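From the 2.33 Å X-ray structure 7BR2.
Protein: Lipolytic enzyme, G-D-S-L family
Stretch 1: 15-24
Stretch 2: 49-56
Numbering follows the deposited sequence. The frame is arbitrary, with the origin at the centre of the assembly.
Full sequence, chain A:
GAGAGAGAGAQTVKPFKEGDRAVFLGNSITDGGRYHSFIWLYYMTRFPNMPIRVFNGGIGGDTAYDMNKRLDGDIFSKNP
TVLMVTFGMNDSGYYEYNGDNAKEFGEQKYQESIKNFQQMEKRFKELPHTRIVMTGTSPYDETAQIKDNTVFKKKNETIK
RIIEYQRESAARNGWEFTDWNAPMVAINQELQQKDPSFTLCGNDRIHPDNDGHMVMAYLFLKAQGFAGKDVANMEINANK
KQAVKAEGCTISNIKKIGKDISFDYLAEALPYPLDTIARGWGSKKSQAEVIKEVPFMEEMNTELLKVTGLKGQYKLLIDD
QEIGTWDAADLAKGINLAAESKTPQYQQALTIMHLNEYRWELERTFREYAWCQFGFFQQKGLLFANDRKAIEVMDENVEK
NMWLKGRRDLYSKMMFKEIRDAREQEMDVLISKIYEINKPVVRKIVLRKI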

ATOM      1  N   PRO A  15      -8.192  -6.387  10.871  1.00 36.75           N
ATOM      2  CA  PRO A  15      -6.759  -6.430  10.564  1.00 34.01           C
ATOM      3  C   PRO A  15      -6.320  -7.831  10.162  1.00 34.33           C
ATOM      4  O   PRO A  15      -6.958  -8.832  10.489  1.00 32.92           O
ATOM      5  CB  PRO A  15      -6.094  -6.016  11.884  1.00 36.41           C
ATOM      6  CG  PRO A  15      -7.165  -6.167  12.938  1.00 37.97           C
ATOM      7  CD  PRO A  15      -8.458  -5.933  12.251  1.00 38.50           C
ATOM      8  N   PHE A  16      -5.212  -7.898   9.430  1.00 34.37           N
ATOM      9  CA  PHE A  16      -4.607  -9.193   9.149  1.00 34.40           C
ATOM     10  C   PHE A  16      -3.934  -9.727  10.417  1.00 35.12           C
ATOM     11  O   PHE A  16      -3.469  -8.961  11.270  1.00 33.81           O
ATOM     12  CB  PHE A  16      -3.586  -9.065   8.005  1.00 34.62           C
ATOM     13  CG  PHE A  16      -4.143  -8.428   6.742  1.00 28.65           C
ATOM     14  CD1 PHE A  16      -5.396  -8.766   6.273  1.00 31.69           C
ATOM     15  CD2 PHE A  16      -3.401  -7.485   6.031  1.00 30.11           C
ATOM     16  CE1 PHE A  16      -5.909  -8.184   5.111  1.00 33.68           C
ATOM     17  CE2 PHE A  16      -3.910  -6.896   4.863  1.00 27.10           C
ATOM     18  CZ  PHE A  16      -5.169  -7.247   4.408  1.00 24.50           C
ATOM     19  N   LYS A  17      -3.884 -11.053  10.548  1.00 33.93           N
ATOM     20  CA  LYS A  17      -3.264 -11.706  11.705  1.00 34.01           C
ATOM     21  C   LYS A  17      -2.227 -12.721  11.218  1.00 35.94           C
ATOM     22  O   LYS A  17      -2.091 -12.963  10.016  1.00 33.02           O
ATOM     23  CB  LYS A  17      -4.300 -12.381  12.615  1.00 35.29           C
ATOM     24  CG  LYS A  17      -4.945 -13.617  12.010  1.00 42.31           C
ATOM     25  CD  LYS A  17      -5.985 -14.236  12.965  1.00 49.01           C
ATOM     26  CE  LYS A  17      -6.689 -15.470  12.359  1.00 53.92           C
ATOM     27  NZ  LYS A  17      -5.776 -16.645  12.147  1.00 54.11           N
ATOM     28  N   GLU A  18      -1.485 -13.313  12.160  1.00 33.52           N
ATOM     29  CA  GLU A  18      -0.366 -14.185  11.807  1.00 29.41           C
ATOM     30  C   GLU A  18      -0.796 -15.269  10.830  1.00 35.64           C
ATOM     31  O   GLU A  18      -1.836 -15.898  11.005  1.00 33.66           O
ATOM     32  CB  GLU A  18       0.244 -14.818  13.057  1.00 29.37           C
ATOM     33  CG  GLU A  18       1.441 -15.742  12.768  1.00 36.98           C
ATOM     34  CD  GLU A  18       1.090 -17.232  12.654  1.00 41.97           C
ATOM     35  OE1 GLU A  18       1.750 -17.956  11.868  1.00 47.02           O
ATOM     36  OE2 GLU A  18       0.140 -17.681  13.325  1.00 46.41           O
ATOM     37  N   GLY A  19      -0.009 -15.450   9.770  1.00 31.87           N
ATOM     38  CA  GLY A  19      -0.280 -16.496   8.809  1.00 31.07           C
ATOM     39  C   GLY A  19      -1.253 -16.147   7.700  1.00 31.48           C
ATOM     40  O   GLY A  19      -1.530 -17.006   6.853  1.00 32.01           O
ATOM     41  N   ASP A  20      -1.793 -14.931   7.683  1.00 29.91           N
ATOM     42  CA  ASP A  20      -2.736 -14.535   6.646  1.00 28.80           C
ATOM     43  C   ASP A  20      -2.050 -14.495   5.279  1.00 29.34           C
ATOM     44  O   ASP A  20      -0.837 -14.311   5.163  1.00 24.61           O
ATOM     45  CB  ASP A  20      -3.342 -13.167   6.977  1.00 29.27           C
ATOM     46  CG  ASP A  20      -4.719 -13.267   7.635  1.00 35.93           C
ATOM     47  OD1 ASP A  20      -5.423 -14.282   7.425  1.00 34.34           O
ATOM     48  OD2 ASP A  20      -5.075 -12.341   8.405  1.00 30.07           O
ATOM     49  N   ARG A  21      -2.843 -14.736   4.249  1.00 26.83           N
ATOM     50  CA  ARG A  21      -2.442 -14.586   2.856  1.00 27.98           C
ATOM     51  C   ARG A  21      -3.446 -13.617   2.232  1.00 27.23           C
ATOM     52  O   ARG A  21      -4.563 -14.011   1.881  1.00 31.96           O
ATOM     53  CB  ARG A  21      -2.416 -15.941   2.155  1.00 29.51           C
ATOM     54  CG  ARG A  21      -1.476 -16.954   2.823  1.00 24.85           C
ATOM     55  CD  ARG A  21      -1.691 -18.372   2.301  1.00 29.40           C
ATOM     56  NE  ARG A  21      -1.355 -18.513   0.877  1.00 26.22           N
ATOM     57  CZ  ARG A  21      -0.114 -18.559   0.390  1.00 29.43           C
ATOM     58  NH1 ARG A  21       0.945 -18.454   1.196  1.00 26.63           N
ATOM     59  NH2 ARG A  21       0.071 -18.698  -0.915  1.00 23.29           N
ATOM     60  N   ALA A  22      -3.080 -12.344   2.167  1.00 26.13           N
ATOM     61  CA  ALA A  22      -3.967 -11.281   1.708  1.00 30.33           C
ATOM     62  C   ALA A  22      -3.683 -10.990   0.240  1.00 26.60           C
ATOM     63  O   ALA A  22      -2.624 -10.453  -0.094  1.00 28.30           O
ATOM     64  CB  ALA A  22      -3.772 -10.029   2.559  1.00 24.41           C
ATOM     65  N   VAL A  23      -4.634 -11.323  -0.638  1.00 28.91           N
ATOM     66  CA  VAL A  23      -4.489 -11.108  -2.075  1.00 24.90           C
ATOM     67  C   VAL A  23      -5.315  -9.894  -2.468  1.00 29.42           C
ATOM     68  O   VAL A  23      -6.514  -9.829  -2.163  1.00 28.15           O
ATOM     69  CB  VAL A  23      -4.928 -12.341  -2.877  1.00 26.02           C
ATOM     70  CG1 VAL A  23      -4.778 -12.073  -4.373  1.00 22.86           C
ATOM     71  CG2 VAL A  23      -4.137 -13.590  -2.454  1.00 27.38           C
ATOM     72  N   PHE A  24      -4.678  -8.938  -3.164  1.00 27.60           N
ATOM     73  CA  PHE A  24      -5.334  -7.718  -3.645  1.00 29.41           C
ATOM     74  C   PHE A  24      -5.616  -7.862  -5.136  1.00 31.30           C
ATOM     75  O   PHE A  24      -4.729  -7.647  -5.964  1.00 28.48           O
ATOM     76  CB  PHE A  24      -4.461  -6.497  -3.382  1.00 26.17           C
ATOM     77  CG  PHE A  24      -4.399  -6.097  -1.943  1.00 28.96           C
ATOM     78  CD1 PHE A  24      -3.472  -6.675  -1.090  1.00 29.99           C
ATOM     79  CD2 PHE A  24      -5.267  -5.138  -1.439  1.00 26.55           C
ATOM     80  CE1 PHE A  24      -3.408  -6.308   0.260  1.00 31.61           C
ATOM     81  CE2 PHE A  24      -5.210  -4.760  -0.111  1.00 31.02           C
ATOM     82  CZ  PHE A  24      -4.279  -5.351   0.747  1.00 29.41           C
ATOM     83  N   ASN A  49       6.676  -9.451  14.740  1.00 35.97           N
ATOM     84  CA  ASN A  49       6.597 -10.846  15.131  1.00 33.18           C
ATOM     85  C   ASN A  49       5.329 -11.510  14.627  1.00 30.14           C
ATOM     86  O   ASN A  49       5.012 -12.625  15.053  1.00 32.88           O
ATOM     87  CB  ASN A  49       6.675 -10.986  16.652  1.00 33.37           C
ATOM     88  CG  ASN A  49       7.908 -10.320  17.241  1.00 39.74           C
ATOM     89  OD1 ASN A  49       9.039 -10.727  16.979  1.00 45.44           O
ATOM     90  ND2 ASN A  49       7.689  -9.305  18.075  1.00 40.27           N
ATOM     91  N   MET A  50       4.597 -10.863  13.723  1.00 29.58           N
ATOM     92  CA  MET A  50       3.339 -11.391  13.200  1.00 30.20           C
ATOM     93  C   MET A  50       3.447 -11.508  11.681  1.00 31.90           C
ATOM     94  O   MET A  50       2.895 -10.681  10.942  1.00 29.25           O
ATOM     95  CB  MET A  50       2.168 -10.496  13.603  1.00 26.10           C
ATOM     96  CG  MET A  50       0.826 -11.143  13.427  1.00 31.47           C
ATOM     97  SD  MET A  50      -0.535  -9.976  13.574  1.00 35.55           S
ATOM     98  CE  MET A  50      -0.201  -8.873  12.213  1.00 26.52           C
ATOM     99  N   PRO A  51       4.165 -12.518  11.176  1.00 33.81           N
ATOM    100  CA  PRO A  51       4.389 -12.592   9.725  1.00 28.85           C
ATOM    101  C   PRO A  51       3.097 -12.849   8.971  1.00 29.23           C
ATOM    102  O   PRO A  51       2.264 -13.663   9.376  1.00 28.20           O
ATOM    103  CB  PRO A  51       5.368 -13.761   9.562  1.00 28.78           C
ATOM    104  CG  PRO A  51       5.184 -14.584  10.775  1.00 38.26           C
ATOM    105  CD  PRO A  51       4.842 -13.614  11.891  1.00 35.29           C
ATOM    106  N   ILE A  52       2.942 -12.128   7.865  1.00 29.43           N
ATOM    107  CA  ILE A  52       1.848 -12.302   6.935  1.00 30.09           C
ATOM    108  C   ILE A  52       2.442 -12.328   5.529  1.00 31.25           C
ATOM    109  O   ILE A  52       3.637 -12.093   5.336  1.00 27.15           O
ATOM    110  CB  ILE A  52       0.800 -11.176   7.051  1.00 29.93           C
ATOM    111  CG1 ILE A  52       1.415  -9.848   6.589  1.00 27.35           C
ATOM    112  CG2 ILE A  52       0.328 -11.045   8.496  1.00 25.85           C
ATOM    113  CD1 ILE A  52       0.403  -8.804   6.255  1.00 28.02           C
ATOM    114  N   ARG A  53       1.572 -12.533   4.540  1.00 28.19           N
ATOM    115  CA  ARG A  53       1.960 -12.504   3.135  1.00 31.72           C
ATOM    116  C   ARG A  53       0.902 -11.740   2.362  1.00 28.86           C
ATOM    117  O   ARG A  53      -0.287 -12.033   2.485  1.00 56.58           O
ATOM    118  CB  ARG A  53       2.125 -13.909   2.549  1.00 31.07           C
ATOM    119  CG  ARG A  53       3.517 -14.455   2.735  1.00 37.93           C
ATOM    120  CD  ARG A  53       3.617 -15.939   2.392  1.00 38.59           C
ATOM    121  NE  ARG A  53       4.930 -16.436   2.783  1.00 42.86           N
ATOM    122  CZ  ARG A  53       6.021 -16.304   2.037  1.00 42.69           C
ATOM    123  NH1 ARG A  53       5.955 -15.696   0.852  1.00 41.13           N
ATOM    124  NH2 ARG A  53       7.176 -16.764   2.481  1.00 49.52           N
ATOM    125  N   VAL A  54       1.346 -10.729   1.620  1.00 28.93           N
ATOM    126  CA  VAL A  54       0.509  -9.953   0.718  1.00 29.14           C
ATOM    127  C   VAL A  54       0.852 -10.329  -0.722  1.00 28.68           C
ATOM    128  O   VAL A  54       2.019 -10.574  -1.050  1.00 27.09           O
ATOM    129  CB  VAL A  54       0.708  -8.452   0.985  1.00 23.26           C
ATOM    130  CG1 VAL A  54      -0.079  -7.599  -0.001  1.00 25.61           C
ATOM    131  CG2 VAL A  54       0.287  -8.157   2.417  1.00 28.89           C
ATOM    132  N   PHE A  55      -0.169 -10.385  -1.578  1.00 24.85           N
ATOM    133  CA  PHE A  55      -0.021 -10.746  -2.984  1.00 26.93           C
ATOM    134  C   PHE A  55      -0.624  -9.657  -3.849  1.00 24.83           C
ATOM    135  O   PHE A  55      -1.765  -9.231  -3.627  1.00 29.15           O
ATOM    136  CB  PHE A  55      -0.703 -12.088  -3.299  1.00 30.25           C
ATOM    137  CG  PHE A  55      -0.106 -13.256  -2.568  1.00 31.34           C
ATOM    138  CD1 PHE A  55      -0.488 -13.542  -1.255  1.00 30.09           C
ATOM    139  CD2 PHE A  55       0.839 -14.070  -3.177  1.00 31.15           C
ATOM    140  CE1 PHE A  55       0.063 -14.617  -0.567  1.00 28.17           C
ATOM    141  CE2 PHE A  55       1.390 -15.153  -2.499  1.00 28.30           C
ATOM    142  CZ  PHE A  55       1.000 -15.425  -1.189  1.00 32.76           C
ATOM    143  N   ASN A  56       0.153  -9.200  -4.813  1.00 25.34           N
ATOM    144  CA  ASN A  56      -0.357  -8.399  -5.916  1.00 24.62           C
ATOM    145  C   ASN A  56      -1.155  -9.293  -6.873  1.00 28.27           C
ATOM    146  O   ASN A  56      -0.600 -10.219  -7.470  1.00 29.64           O
ATOM    147  CB  ASN A  56       0.835  -7.755  -6.621  1.00 26.33           C
ATOM    148  CG  ASN A  56       0.440  -6.845  -7.770  1.00 28.63           C
ATOM    149  OD1 ASN A  56      -0.704  -6.852  -8.235  1.00 26.54           O
ATOM    150  ND2 ASN A  56       1.416  -6.077  -8.262  1.00 20.08           N
TER

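Stretch 2 pairs with stretch 1 first through a loop and then as a parallel β-strand, and together they bury 699 Å² of surface. Asn-49 takes no part in the contact, its side chain leading away from stretch 1. Met-50 makes the first real contact. Its CB points sideways, but an extended side chain (chi1 and chi2 both t), long and unbranched, carries the thioether across to the backbone where the turn begins, where CE lies 3.4 Å from Phe-16 O and SD 3.7 Å from Lys-17 CA.

Pro-51 presents its carbonyl, which accepts a nearly linear hydrogen bond from Gly-19 N (2.9 Å to Pro-51 O). The donor belongs to a type II turn from Lys-17 to Asp-20, closed by Asp-20 N to Lys-17 O (3.1 Å) and braced by Lys-17 N to Asp-20 OD2 (2.8 Å). With phi/psi of 86/0, Gly-19 occupies a conformation in which a CB would press against the preceding carbonyl oxygen, so glycine fits here.

Ile-52 is buried beside the turn. Ile-52 CG2 lies 3.4 Å from Lys-17 O, and CD1 packs 4.0 Å from CD2 of the buried Phe-16.

From Arg-53 onward the pairing is regular. Arg-53 straddles Arg-21, donating from its N to Asp-20 O (3.1 Å) and accepting at its O from Ala-22 N (2.8 Å). The side chains of Arg-53 and Arg-21 share a sheet face, with Arg-53 CD 3.9 Å from Arg-21 NH1; the guanidinium groups of both find hydrogen-bonding partners elsewhere in the structure.

Val-54 turns to the other face with Ala-22. Its CA approaches Ala-22 O at 3.3 Å in a CA-H...O contact, and its CG1 meets the edge of the Phe-24 ring at CE1 (3.6 Å). The small Ala-22 and branched Val-54 are both buried, in keeping with their apolar character.

Phe-55, the residue most extensively covered by stretch 1, repeats the backbone pattern around Val-23: its N donates to Ala-22 O (2.9 Å), and its O accepts from Phe-24 N (3.0 Å). Its ring lies on the face shared by Arg-21 and Val-23. CD1 packs 3.8 Å from Val-23 CG2, and CZ sits over one face of the Arg-21 guanidinium, 3.4 Å from NH2, so a single aromatic side chain serves both an apolar and a charged neighbour.

Asn-56 pairs with Phe-24 at a wider CA-CA spacing of 5.5 Å, and its buried amide is hydrogen-bonded outside the two stretches.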